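Local coordinates for insecticyanin-A (Manduca sexta, PDB 1Z24), which binds biliverdin IX gamma in a hydrophobic pocket and supplies the blue part of the green camouflage colour of hornworms, at residues D2-G7 against D120-K125; W104-D109 against I115-D120. All coordinates share one frame; numbering follows the deposited sequence.

Contact 1: residues D2-G7 against D120-K125; sequences DIFYPG and DYHPDK. With BLV (biliverdin IX gamma chromophore), chain B.
Gly7 CA and Tyr121 CA are the closest pair of CA atoms across the two segments, at 8.1 Å, too far for direct pairing. Strand 127-136 of the lipocalin barrel lies between them: it pairs antiparallel with strand 3-6 through Ile3 and Tyr5 and with the other segment through Asp120, so the two outer strands run in the same general direction. The second segment then leaves its strand in a type I turn, closed by Lys125 N bonding to His122 O (2.7 Å).

Side chains reach across this gap. Phe4 presents its CE2 corner to the face of the His122 imidazole, CE2 to His122 CD2 being 3.4 Å, in an edge-to-face pair with planes at 66°. Lys125 occupies one face of the same phenyl ring, its chain bending at both chi3 and chi4 to lay NZ almost straight above the ring. The result is a cation-pi contact, with Lys125 NZ 3.9 Å from the Phe4 centroid and 5° off the normal, and Lys125 CE adds a CH-pi contact to the same face.

At the barrel rim Asp2 OD2 is hydrogen-bonded to His131 NE2 and OD1 to the backbone N of Glu36, while Tyr5 and Pro6 pack on Pro6 and Tyr5 of the second subunit. Asp120 OD1 approaches propionate oxygen O1A of the biliverdin to 3.0 Å. Gly7 O, hydrogen-bonded by His128 ND1, also lies near the plane of the Tyr121 ring, 3.4 Å from Tyr121 CE1 at the ring edge.

Contact 2: residues W104-D109 against I115-D120; sequences WVLATD and INYNCD. With BLV (biliverdin IX gamma chromophore), chain B.
Trp104 and Tyr117 form a hydrogen-bonded antiparallel pair, Trp104 N reaching Tyr117 O at 2.9 Å and Tyr117 N returning to Trp104 O at 2.7 Å. Trp104 O is shared, since the CA-H of Asn116 also points at it. Two residues on, Ile115 O receives Leu106 N at 2.7 Å and, weakly, Ala107 N, while Ile115 N bonds to Ala107 O.

The side chains follow this register. Leu106 sets its branch point CG against Tyr117 CB at 3.9 Å, and Trp104 CB comes to the edge of the Tyr117 ring. Val105 and Asn116 lie alongside each other, pointing the same way; with CG1 anti to the backbone N, both valine methyls flank the amide nitrogen, Val105 CG2 standing 3.4 Å from Asn116 ND2.

Opposite Ile115 the other strand sets two residues, Leu106 and Ala107: a classic beta bulge in the hairpin of strands 97-108 and 113-122, one of the up-and-down hairpins of the lipocalin barrel. Leu106 takes up the extra residue with nearly helical backbone angles (-74°/-37°), shifting the register by one.

Val152 of helix 144-154 packs on Ala107 and Ile115 from outside the barrel, and Lys87 makes a cation-pi contact with Trp104. On the Val105 and Asn116 side, Asn116 OD1 is hydrogen-bonded to Tyr88 OH and lies 4.0 Å from the chromophore methyl CMB. Asn118 ND2 donates to biliverdin O1A over 2.9 Å in a nearly straight bond (169°). The other end of that amide, OD1, is hydrogen-bonded to His131 ND1, which probably holds the amide in the rotation that turns its N-H to the propionate. The neighbouring Cys119 SG is joined by a disulfide to Cys9.

Contact 2 is nested within the chain loop that contact 1 closes, and the two meet in sequence at Asp120, on strand 113-122; their centres lie about 18 Å apart. The pocket is approached from both: Asn118 ND2 and Asp120 OD1, 5.0 Å from each other, address the same propionate oxygen, while Arg97 and Asn37 supply further hydrogen bonds to the chromophore. His131 is a second-shell link, using one ring nitrogen for Asp2 of contact 1 and the other for Asn118 of contact 2. One strand therefore passes from the buried barrel wall of contact 2 to the surface rim of contact 1, skirting the pigment as it goes.

Contact 1: residues D2-G7 against D120-K125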
ATOM      1  N   ASP A   2     -12.487   8.137 -12.295  1.00 33.90           N
ATOM      2  CA  ASP A   2     -12.121   7.885 -10.921  1.00 32.50           C
ATOM      3  C   ASP A   2     -10.657   7.657 -10.883  1.00 28.84           C
ATOM      4  O   ASP A   2     -10.091   7.322 -11.895  1.00 26.76           O
ATOM      5  CB  ASP A   2     -12.783   6.636 -10.293  1.00 24.48           C
ATOM      6  CG  ASP A   2     -14.250   6.860 -10.068  1.00 24.66           C
ATOM      7  OD1 ASP A   2     -14.903   7.771 -10.498  1.00 29.52           O
ATOM      8  OD2 ASP A   2     -14.761   5.937  -9.398  1.00 29.06           O
ATOM      9  N   ILE A   3     -10.070   7.826  -9.716  1.00 28.34           N
ATOM     10  CA  ILE A   3      -8.641   7.613  -9.547  1.00 30.09           C
ATOM     11  C   ILE A   3      -8.273   6.127  -9.331  1.00 20.84           C
ATOM     12  O   ILE A   3      -8.749   5.458  -8.419  1.00 31.69           O
ATOM     13  CB  ILE A   3      -8.032   8.514  -8.461  1.00 43.88           C
ATOM     14  CG1 ILE A   3      -8.222   9.968  -8.810  1.00 30.36           C
ATOM     15  CG2 ILE A   3      -6.539   8.253  -8.250  1.00 31.89           C
ATOM     16  CD1 ILE A   3      -8.641  10.716  -7.583  1.00 42.05           C
ATOM     17  N   PHE A   4      -7.406   5.595 -10.182  1.00 27.43           N
ATOM     18  CA  PHE A   4      -6.971   4.211 -10.063  1.00 23.07           C
ATOM     19  C   PHE A   4      -5.491   4.155  -9.834  1.00 31.78           C
ATOM     20  O   PHE A   4      -4.727   5.003 -10.259  1.00 31.12           O
ATOM     21  CB  PHE A   4      -7.197   3.551 -11.453  1.00 24.16           C
ATOM     22  CG  PHE A   4      -8.553   2.944 -11.624  1.00 28.76           C
ATOM     23  CD1 PHE A   4      -9.614   3.742 -12.050  1.00 25.08           C
ATOM     24  CD2 PHE A   4      -8.744   1.591 -11.329  1.00 25.96           C
ATOM     25  CE1 PHE A   4     -10.876   3.167 -12.207  1.00 30.32           C
ATOM     26  CE2 PHE A   4      -9.988   1.009 -11.479  1.00 29.27           C
ATOM     27  CZ  PHE A   4     -11.033   1.807 -11.937  1.00 20.95           C
ATOM     28  N   TYR A   5      -5.082   3.155  -9.160  1.00 25.13           N
ATOM     29  CA  TYR A   5      -3.680   2.959  -8.904  1.00 25.30           C
ATOM     30  C   TYR A   5      -3.463   1.481  -9.139  1.00 26.72           C
ATOM     31  O   TYR A   5      -4.399   0.690  -9.017  1.00 24.83           O
ATOM     32  CB  TYR A   5      -3.385   3.198  -7.477  1.00 20.68           C
ATOM     33  CG  TYR A   5      -3.612   4.589  -7.055  1.00 26.01           C
ATOM     34  CD1 TYR A   5      -2.616   5.539  -7.285  1.00 35.61           C
ATOM     35  CD2 TYR A   5      -4.782   4.987  -6.405  1.00 40.48           C
ATOM     36  CE1 TYR A   5      -2.758   6.870  -6.862  1.00 28.21           C
ATOM     37  CE2 TYR A   5      -4.924   6.308  -5.951  1.00 42.92           C
ATOM     38  CZ  TYR A   5      -3.902   7.244  -6.162  1.00 36.38           C
ATOM     39  OH  TYR A   5      -3.993   8.549  -5.753  1.00 32.39           O
ATOM     40  N   PRO A   6      -2.272   1.079  -9.485  1.00 25.42           N
ATOM     41  CA  PRO A   6      -2.040  -0.318  -9.751  1.00 22.58           C
ATOM     42  C   PRO A   6      -2.036  -1.245  -8.581  1.00 24.59           C
ATOM     43  O   PRO A   6      -1.712  -0.858  -7.481  1.00 27.73           O
ATOM     44  CB  PRO A   6      -0.674  -0.437 -10.391  1.00 25.47           C
ATOM     45  CG  PRO A   6       0.006   0.903 -10.193  1.00 36.62           C
ATOM     46  CD  PRO A   6      -1.091   1.904  -9.787  1.00 28.29           C
ATOM     47  N   GLY A   7      -2.394  -2.494  -8.826  1.00 24.14           N
ATOM     48  CA  GLY A   7      -2.367  -3.474  -7.758  1.00 28.56           C
ATOM     49  C   GLY A   7      -3.605  -3.575  -6.927  1.00 20.47           C
ATOM     50  O   GLY A   7      -4.612  -2.941  -7.217  1.00 26.85           O
ATOM     51  N   ASP A 120     -11.778  -0.034  -4.270  1.00 28.06           N
ATOM     52  CA  ASP A 120     -12.474  -0.950  -5.160  1.00 26.91           C
ATOM     53  C   ASP A 120     -11.491  -1.617  -6.109  1.00 34.26           C
ATOM     54  O   ASP A 120     -10.901  -0.952  -6.975  1.00 24.27           O
ATOM     55  CB  ASP A 120     -13.451  -0.052  -5.932  1.00 26.77           C
ATOM     56  CG  ASP A 120     -14.474  -0.815  -6.743  1.00 39.12           C
ATOM     57  OD1 ASP A 120     -15.632  -0.441  -6.840  1.00 27.54           O
ATOM     58  OD2 ASP A 120     -14.049  -1.919  -7.304  1.00 26.92           O
ATOM     59  N   TYR A 121     -11.312  -2.929  -5.943  1.00 26.07           N
ATOM     60  CA  TYR A 121     -10.361  -3.651  -6.790  1.00 28.08           C
ATOM     61  C   TYR A 121     -10.977  -4.215  -8.074  1.00 27.05           C
ATOM     62  O   TYR A 121     -11.984  -4.883  -8.010  1.00 28.73           O
ATOM     63  CB  TYR A 121      -9.535  -4.714  -5.977  1.00 21.59           C
ATOM     64  CG  TYR A 121      -8.534  -5.481  -6.867  1.00 27.57           C
ATOM     65  CD1 TYR A 121      -7.349  -4.908  -7.322  1.00 28.49           C
ATOM     66  CD2 TYR A 121      -8.770  -6.793  -7.283  1.00 35.56           C
ATOM     67  CE1 TYR A 121      -6.467  -5.583  -8.160  1.00 24.81           C
ATOM     68  CE2 TYR A 121      -7.881  -7.528  -8.072  1.00 21.51           C
ATOM     69  CZ  TYR A 121      -6.741  -6.894  -8.536  1.00 25.84           C
ATOM     70  OH  TYR A 121      -5.913  -7.552  -9.338  1.00 32.27           O
ATOM     71  N   HIS A 122     -10.376  -3.940  -9.237  1.00 22.22           N
ATOM     72  CA  HIS A 122     -10.825  -4.442 -10.547  1.00 30.26           C
ATOM     73  C   HIS A 122      -9.806  -5.486 -11.040  1.00 31.83           C
ATOM     74  O   HIS A 122      -8.787  -5.146 -11.594  1.00 30.90           O
ATOM     75  CB  HIS A 122     -10.744  -3.295 -11.522  1.00 24.29           C
ATOM     76  CG  HIS A 122     -11.826  -2.320 -11.237  1.00 29.00           C
ATOM     77  ND1 HIS A 122     -12.890  -2.112 -12.114  1.00 51.24           N
ATOM     78  CD2 HIS A 122     -12.000  -1.473 -10.179  1.00 35.09           C
ATOM     79  CE1 HIS A 122     -13.684  -1.162 -11.570  1.00 37.94           C
ATOM     80  NE2 HIS A 122     -13.176  -0.764 -10.408  1.00 34.56           N
ATOM     81  N   PRO A 123     -10.042  -6.754 -10.818  1.00 32.28           N
ATOM     82  CA  PRO A 123      -9.122  -7.796 -11.220  1.00 29.96           C
ATOM     83  C   PRO A 123      -8.850  -7.773 -12.685  1.00 23.26           C
ATOM     84  O   PRO A 123      -7.739  -8.065 -13.101  1.00 26.70           O
ATOM     85  CB  PRO A 123      -9.730  -9.111 -10.859  1.00 32.76           C
ATOM     86  CG  PRO A 123     -11.107  -8.779 -10.302  1.00 26.94           C
ATOM     87  CD  PRO A 123     -11.342  -7.289 -10.478  1.00 31.12           C
ATOM     88  N   ASP A 124      -9.870  -7.415 -13.444  1.00 31.75           N
ATOM     89  CA  ASP A 124      -9.663  -7.338 -14.869  1.00 34.01           C
ATOM     90  C   ASP A 124      -8.702  -6.199 -15.209  1.00 52.93           C
ATOM     91  O   ASP A 124      -8.235  -6.084 -16.320  1.00 41.47           O
ATOM     92  CB  ASP A 124     -10.915  -7.083 -15.709  1.00 29.16           C
ATOM     93  CG  ASP A 124     -11.626  -5.820 -15.301  1.00 55.97           C
ATOM     94  OD1 ASP A 124     -11.906  -4.970 -16.115  1.00 81.79           O
ATOM     95  OD2 ASP A 124     -11.897  -5.718 -14.000  1.00 65.77           O
ATOM     96  N   LYS A 125      -8.388  -5.320 -14.288  1.00 42.14           N
ATOM     97  CA  LYS A 125      -7.475  -4.269 -14.661  1.00 28.17           C
ATOM     98  C   LYS A 125      -6.247  -4.346 -13.818  1.00 24.15           C
ATOM     99  O   LYS A 125      -5.325  -3.610 -14.083  1.00 28.80           O
ATOM    100  CB  LYS A 125      -7.994  -2.867 -14.402  1.00 26.39           C
ATOM    101  CG  LYS A 125      -9.119  -2.521 -15.381  1.00 43.76           C
ATOM    102  CD  LYS A 125      -9.852  -1.209 -15.102  1.00100.00           C
ATOM    103  CE  LYS A 125      -8.903  -0.072 -14.709  1.00100.00           C
ATOM    104  NZ  LYS A 125      -9.083   1.219 -15.416  1.00100.00           N
TER
HETATM  105  NA  BLV B 195     -20.826   6.010  -2.604  1.00 24.15           N
HETATM  106  C1A BLV B 195     -20.464   5.055  -3.494  1.00 24.98           C
HETATM  107  C2A BLV B 195     -19.663   3.991  -2.912  1.00 28.95           C
HETATM  108  C3A BLV B 195     -19.542   4.311  -1.592  1.00 17.72           C
HETATM  109  C4A BLV B 195     -20.267   5.583  -1.417  1.00 21.30           C
HETATM  110  CMA BLV B 195     -18.733   3.587  -0.449  1.00  8.95           C
HETATM  111  OA  BLV B 195     -20.796   5.095  -4.659  1.00 24.83           O
HETATM  112  CAA BLV B 195     -19.069   2.853  -3.638  1.00 21.36           C
HETATM  113  CBA BLV B 195     -17.891   3.468  -4.334  1.00 20.54           C
HETATM  114  CGA BLV B 195     -17.295   2.437  -5.292  1.00 26.58           C
HETATM  115  O1A BLV B 195     -16.294   1.829  -5.031  1.00 21.39           O
HETATM  116  O2A BLV B 195     -17.864   2.209  -6.313  1.00 28.06           O
HETATM  117  CHB BLV B 195     -20.332   6.252  -0.196  1.00 24.83           C
HETATM  118  NB  BLV B 195     -21.744   8.180  -0.710  1.00 22.06           N
HETATM  119  C1B BLV B 195     -20.811   7.526   0.063  1.00 23.55           C
HETATM  120  C2B BLV B 195     -20.429   8.326   1.200  1.00 18.21           C
HETATM  121  C3B BLV B 195     -21.132   9.455   1.096  1.00 32.10           C
HETATM  122  C4B BLV B 195     -21.948   9.364  -0.119  1.00 32.87           C
HETATM  123  CMB BLV B 195     -19.442   7.937   2.289  1.00 18.64           C
HETATM  124  CAB BLV B 195     -21.078  10.619   2.039  1.00 30.14           C
HETATM  125  CBB BLV B 195     -21.093  11.839   1.409  1.00 27.45           C
HETATM  126  CHC BLV B 195     -22.854  10.357  -0.519  1.00 19.54           C
HETATM  127  NC  BLV B 195     -23.806   9.659  -2.634  1.00 23.44           N
HETATM  128  C1C BLV B 195     -23.798  10.404  -1.503  1.00 32.16           C
HETATM  129  C2C BLV B 195     -24.936  11.337  -1.469  1.00 21.57           C
HETATM  130  C3C BLV B 195     -25.705  11.180  -2.550  1.00 33.68           C
HETATM  131  C4C BLV B 195     -24.975  10.088  -3.313  1.00 24.84           C
HETATM  132  CMC BLV B 195     -25.233  12.219  -0.350  1.00 22.62           C
HETATM  133  CAC BLV B 195     -26.986  11.863  -3.066  1.00 26.95           C
HETATM  134  CBC BLV B 195     -27.824  11.213  -3.909  1.00 20.73           C
HETATM  135  CHD BLV B 195     -25.348   9.610  -4.618  1.00 28.77           C
HETATM  136  ND  BLV B 195     -24.673   7.247  -4.363  1.00 25.23           N
HETATM  137  C1D BLV B 195     -25.237   8.323  -5.105  1.00 32.09           C
HETATM  138  C2D BLV B 195     -25.705   7.830  -6.437  1.00 31.24           C
HETATM  139  C3D BLV B 195     -25.428   6.483  -6.498  1.00 38.77           C
HETATM  140  C4D BLV B 195     -24.814   6.164  -5.222  1.00 32.57           C
HETATM  141  CMD BLV B 195     -26.338   8.620  -7.542  1.00 24.53           C
HETATM  142  OD  BLV B 195     -24.459   5.048  -4.928  1.00 27.26           O
HETATM  143  CAD BLV B 195     -25.725   5.564  -7.616  1.00 21.94           C
HETATM  144  CBD BLV B 195     -26.954   4.756  -7.247  1.00 20.54           C
HETATM  145  CGD BLV B 195     -27.211   3.601  -8.282  1.00 35.73           C
HETATM  146  O1D BLV B 195     -27.964   3.773  -9.187  1.00 31.02           O
HETATM  147  O2D BLV B 195     -26.636   2.532  -8.197  1.00 29.54           O

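Contact 2: residues W104-D109 against I115-D120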
ATOM      1  N   TRP A 104     -15.565   3.078   4.716  1.00 21.50           N
ATOM      2  CA  TRP A 104     -14.723   2.802   5.836  1.00 17.59           C
ATOM      3  C   TRP A 104     -14.431   4.160   6.488  1.00 32.18           C
ATOM      4  O   TRP A 104     -14.067   5.109   5.811  1.00 27.66           O
ATOM      5  CB  TRP A 104     -13.315   2.267   5.390  1.00 17.06           C
ATOM      6  CG  TRP A 104     -13.409   0.905   4.786  1.00 26.83           C
ATOM      7  CD1 TRP A 104     -14.387   0.499   3.923  1.00 20.85           C
ATOM      8  CD2 TRP A 104     -12.522  -0.200   4.949  1.00 21.55           C
ATOM      9  NE1 TRP A 104     -14.180  -0.804   3.552  1.00 25.75           N
ATOM     10  CE2 TRP A 104     -13.003  -1.253   4.151  1.00 33.13           C
ATOM     11  CE3 TRP A 104     -11.331  -0.378   5.628  1.00 20.29           C
ATOM     12  CZ2 TRP A 104     -12.322  -2.490   4.048  1.00 22.25           C
ATOM     13  CZ3 TRP A 104     -10.669  -1.586   5.574  1.00 23.20           C
ATOM     14  CH2 TRP A 104     -11.148  -2.621   4.765  1.00 27.29           C
ATOM     15  N   VAL A 105     -14.575   4.261   7.797  1.00 25.11           N
ATOM     16  CA  VAL A 105     -14.303   5.505   8.504  1.00 29.01           C
ATOM     17  C   VAL A 105     -12.890   5.450   9.035  1.00 24.26           C
ATOM     18  O   VAL A 105     -12.580   4.701   9.975  1.00 29.25           O
ATOM     19  CB  VAL A 105     -15.281   5.734   9.698  1.00 19.89           C
ATOM     20  CG1 VAL A 105     -15.105   7.162  10.332  1.00 19.82           C
ATOM     21  CG2 VAL A 105     -16.673   5.678   9.069  1.00 28.17           C
ATOM     22  N   LEU A 106     -12.022   6.241   8.412  1.00 15.81           N
ATOM     23  CA  LEU A 106     -10.632   6.270   8.845  1.00 24.65           C
ATOM     24  C   LEU A 106     -10.446   7.012  10.164  1.00 40.37           C
ATOM     25  O   LEU A 106      -9.626   6.658  11.006  1.00 25.32           O
ATOM     26  CB  LEU A 106      -9.790   7.035   7.810  1.00 26.84           C
ATOM     27  CG  LEU A 106      -9.782   6.416   6.432  1.00 42.87           C
ATOM     28  CD1 LEU A 106      -8.615   6.944   5.591  1.00 23.74           C
ATOM     29  CD2 LEU A 106      -9.772   4.908   6.586  1.00 28.89           C
ATOM     30  N   ALA A 107     -11.201   8.075  10.334  1.00 24.36           N
ATOM     31  CA  ALA A 107     -11.125   8.891  11.551  1.00 18.91           C
ATOM     32  C   ALA A 107     -12.292   9.880  11.682  1.00 24.37           C
ATOM     33  O   ALA A 107     -12.850  10.365  10.707  1.00 26.47           O
ATOM     34  CB  ALA A 107      -9.946   9.833  11.379  1.00 23.29           C
ATOM     35  N   THR A 108     -12.647  10.176  12.921  1.00 28.19           N
ATOM     36  CA  THR A 108     -13.705  11.103  13.197  1.00 22.27           C
ATOM     37  C   THR A 108     -13.744  11.485  14.671  1.00 31.82           C
ATOM     38  O   THR A 108     -13.372  10.713  15.575  1.00 29.96           O
ATOM     39  CB  THR A 108     -15.036  10.397  12.937  1.00 26.82           C
ATOM     40  OG1 THR A 108     -16.064  11.366  13.078  1.00 26.97           O
ATOM     41  CG2 THR A 108     -15.323   9.243  13.938  1.00 21.11           C
ATOM     42  N   ASP A 109     -14.232  12.689  14.909  1.00 24.08           N
ATOM     43  CA  ASP A 109     -14.403  13.168  16.286  1.00 35.27           C
ATOM     44  C   ASP A 109     -15.895  13.174  16.629  1.00 35.38           C
ATOM     45  O   ASP A 109     -16.307  13.687  17.640  1.00 31.41           O
ATOM     46  CB  ASP A 109     -13.901  14.522  16.662  1.00 27.09           C
ATOM     47  CG  ASP A 109     -14.555  15.581  15.861  1.00 29.10           C
ATOM     48  OD1 ASP A 109     -15.381  15.398  14.966  1.00 33.45           O
ATOM     49  OD2 ASP A 109     -14.128  16.707  16.252  1.00 33.29           O
ATOM     50  N   ILE A 115     -13.570  11.310   8.209  1.00 27.80           N
ATOM     51  CA  ILE A 115     -12.776  11.016   7.015  1.00 20.37           C
ATOM     52  C   ILE A 115     -13.138   9.581   6.637  1.00 21.27           C
ATOM     53  O   ILE A 115     -12.786   8.618   7.351  1.00 27.83           O
ATOM     54  CB  ILE A 115     -11.279  11.242   7.140  1.00 28.36           C
ATOM     55  CG1 ILE A 115     -11.030  12.686   7.549  1.00 27.33           C
ATOM     56  CG2 ILE A 115     -10.572  10.996   5.825  1.00 22.76           C
ATOM     57  CD1 ILE A 115      -9.601  12.823   8.065  1.00 45.51           C
ATOM     58  N   ASN A 116     -13.885   9.459   5.523  1.00 19.59           N
ATOM     59  CA  ASN A 116     -14.377   8.181   4.978  1.00 19.76           C
ATOM     60  C   ASN A 116     -13.624   7.768   3.735  1.00 30.13           C
ATOM     61  O   ASN A 116     -13.116   8.614   3.006  1.00 22.08           O
ATOM     62  CB  ASN A 116     -15.896   8.255   4.700  1.00 25.73           C
ATOM     63  CG  ASN A 116     -16.711   8.128   5.974  1.00 21.58           C
ATOM     64  OD1 ASN A 116     -17.892   7.836   5.945  1.00 35.17           O
ATOM     65  ND2 ASN A 116     -16.099   8.339   7.049  1.00 24.48           N
ATOM     66  N   TYR A 117     -13.554   6.470   3.496  1.00 22.58           N
ATOM     67  CA  TYR A 117     -12.815   6.003   2.340  1.00 24.71           C
ATOM     68  C   TYR A 117     -13.253   4.643   1.847  1.00 26.97           C
ATOM     69  O   TYR A 117     -13.979   3.985   2.511  1.00 21.05           O
ATOM     70  CB  TYR A 117     -11.423   5.786   2.967  1.00 20.44           C
ATOM     71  CG  TYR A 117     -10.350   4.905   2.296  1.00 26.82           C
ATOM     72  CD1 TYR A 117      -9.330   5.501   1.550  1.00 28.66           C
ATOM     73  CD2 TYR A 117     -10.348   3.517   2.454  1.00 25.91           C
ATOM     74  CE1 TYR A 117      -8.312   4.758   0.945  1.00 28.27           C
ATOM     75  CE2 TYR A 117      -9.335   2.753   1.871  1.00 24.36           C
ATOM     76  CZ  TYR A 117      -8.326   3.376   1.131  1.00 27.61           C
ATOM     77  OH  TYR A 117      -7.343   2.622   0.574  1.00 29.66           O
ATOM     78  N   ASN A 118     -12.815   4.239   0.670  1.00 27.07           N
ATOM     79  CA  ASN A 118     -13.121   2.933   0.107  1.00 24.90           C
ATOM     80  C   ASN A 118     -12.074   2.636  -0.963  1.00 36.27           C
ATOM     81  O   ASN A 118     -11.425   3.546  -1.435  1.00 22.96           O
ATOM     82  CB  ASN A 118     -14.535   2.523  -0.268  1.00 15.15           C
ATOM     83  CG  ASN A 118     -14.796   2.648  -1.751  1.00 14.85           C
ATOM     84  OD1 ASN A 118     -14.624   3.717  -2.358  1.00 28.34           O
ATOM     85  ND2 ASN A 118     -15.279   1.570  -2.314  1.00 27.77           N
ATOM     86  N   CYS A 119     -11.898   1.377  -1.287  1.00 27.55           N
ATOM     87  CA  CYS A 119     -10.953   0.875  -2.253  1.00 19.89           C
ATOM     88  C   CYS A 119     -11.686  -0.202  -2.976  1.00 28.44           C
ATOM     89  O   CYS A 119     -12.189  -1.133  -2.377  1.00 22.98           O
ATOM     90  CB  CYS A 119      -9.630   0.343  -1.608  1.00 18.29           C
ATOM     91  SG  CYS A 119      -8.484  -0.077  -2.958  1.00 25.23           S
ATOM     92  N   ASP A 120     -11.778  -0.034  -4.270  1.00 28.06           N
ATOM     93  CA  ASP A 120     -12.474  -0.950  -5.160  1.00 26.91           C
ATOM     94  C   ASP A 120     -11.491  -1.617  -6.109  1.00 34.26           C
ATOM     95  O   ASP A 120     -10.901  -0.952  -6.975  1.00 24.27           O
ATOM     96  CB  ASP A 120     -13.451  -0.052  -5.932  1.00 26.77           C
ATOM     97  CG  ASP A 120     -14.474  -0.815  -6.743  1.00 39.12           C
ATOM     98  OD1 ASP A 120     -15.632  -0.441  -6.840  1.00 27.54           O
ATOM     99  OD2 ASP A 120     -14.049  -1.919  -7.304  1.00 26.92           O
TER
HETATM  100  NA  BLV B 195     -20.826   6.010  -2.604  1.00 24.15           N
HETATM  101  C1A BLV B 195     -20.464   5.055  -3.494  1.00 24.98           C
HETATM  102  C2A BLV B 195     -19.663   3.991  -2.912  1.00 28.95           C
HETATM  103  C3A BLV B 195     -19.542   4.311  -1.592  1.00 17.72           C
HETATM  104  C4A BLV B 195     -20.267   5.583  -1.417  1.00 21.30           C
HETATM  105  CMA BLV B 195     -18.733   3.587  -0.449  1.00  8.95           C
HETATM  106  OA  BLV B 195     -20.796   5.095  -4.659  1.00 24.83           O
HETATM  107  CAA BLV B 195     -19.069   2.853  -3.638  1.00 21.36           C
HETATM  108  CBA BLV B 195     -17.891   3.468  -4.334  1.00 20.54           C
HETATM  109  CGA BLV B 195     -17.295   2.437  -5.292  1.00 26.58           C
HETATM  110  O1A BLV B 195     -16.294   1.829  -5.031  1.00 21.39           O
HETATM  111  O2A BLV B 195     -17.864   2.209  -6.313  1.00 28.06           O
HETATM  112  CHB BLV B 195     -20.332   6.252  -0.196  1.00 24.83           C
HETATM  113  NB  BLV B 195     -21.744   8.180  -0.710  1.00 22.06           N
HETATM  114  C1B BLV B 195     -20.811   7.526   0.063  1.00 23.55           C
HETATM  115  C2B BLV B 195     -20.429   8.326   1.200  1.00 18.21           C
HETATM  116  C3B BLV B 195     -21.132   9.455   1.096  1.00 32.10           C
HETATM  117  C4B BLV B 195     -21.948   9.364  -0.119  1.00 32.87           C
HETATM  118  CMB BLV B 195     -19.442   7.937   2.289  1.00 18.64           C
HETATM  119  CAB BLV B 195     -21.078  10.619   2.039  1.00 30.14           C
HETATM  120  CBB BLV B 195     -21.093  11.839   1.409  1.00 27.45           C
HETATM  121  CHC BLV B 195     -22.854  10.357  -0.519  1.00 19.54           C
HETATM  122  NC  BLV B 195     -23.806   9.659  -2.634  1.00 23.44           N
HETATM  123  C1C BLV B 195     -23.798  10.404  -1.503  1.00 32.16           C
HETATM  124  C2C BLV B 195     -24.936  11.337  -1.469  1.00 21.57           C
HETATM  125  C3C BLV B 195     -25.705  11.180  -2.550  1.00 33.68           C
HETATM  126  C4C BLV B 195     -24.975  10.088  -3.313  1.00 24.84           C
HETATM  127  CMC BLV B 195     -25.233  12.219  -0.350  1.00 22.62           C
HETATM  128  CAC BLV B 195     -26.986  11.863  -3.066  1.00 26.95           C
HETATM  129  CBC BLV B 195     -27.824  11.213  -3.909  1.00 20.73           C
HETATM  130  CHD BLV B 195     -25.348   9.610  -4.618  1.00 28.77           C
HETATM  131  ND  BLV B 195     -24.673   7.247  -4.363  1.00 25.23           N
HETATM  132  C1D BLV B 195     -25.237   8.323  -5.105  1.00 32.09           C
HETATM  133  C2D BLV B 195     -25.705   7.830  -6.437  1.00 31.24           C
HETATM  134  C3D BLV B 195     -25.428   6.483  -6.498  1.00 38.77           C
HETATM  135  C4D BLV B 195     -24.814   6.164  -5.222  1.00 32.57           C
HETATM  136  CMD BLV B 195     -26.338   8.620  -7.542  1.00 24.53           C
HETATM  137  OD  BLV B 195     -24.459   5.048  -4.928  1.00 27.26           O
HETATM  138  CAD BLV B 195     -25.725   5.564  -7.616  1.00 21.94           C
HETATM  139  CBD BLV B 195     -26.954   4.756  -7.247  1.00 20.54           C
HETATM  140  CGD BLV B 195     -27.211   3.601  -8.282  1.00 35.73           C
HETATM  141  O1D BLV B 195     -27.964   3.773  -9.187  1.00 31.02           O
HETATM  142  O2D BLV B 195     -26.636   2.532  -8.197  1.00 29.54           O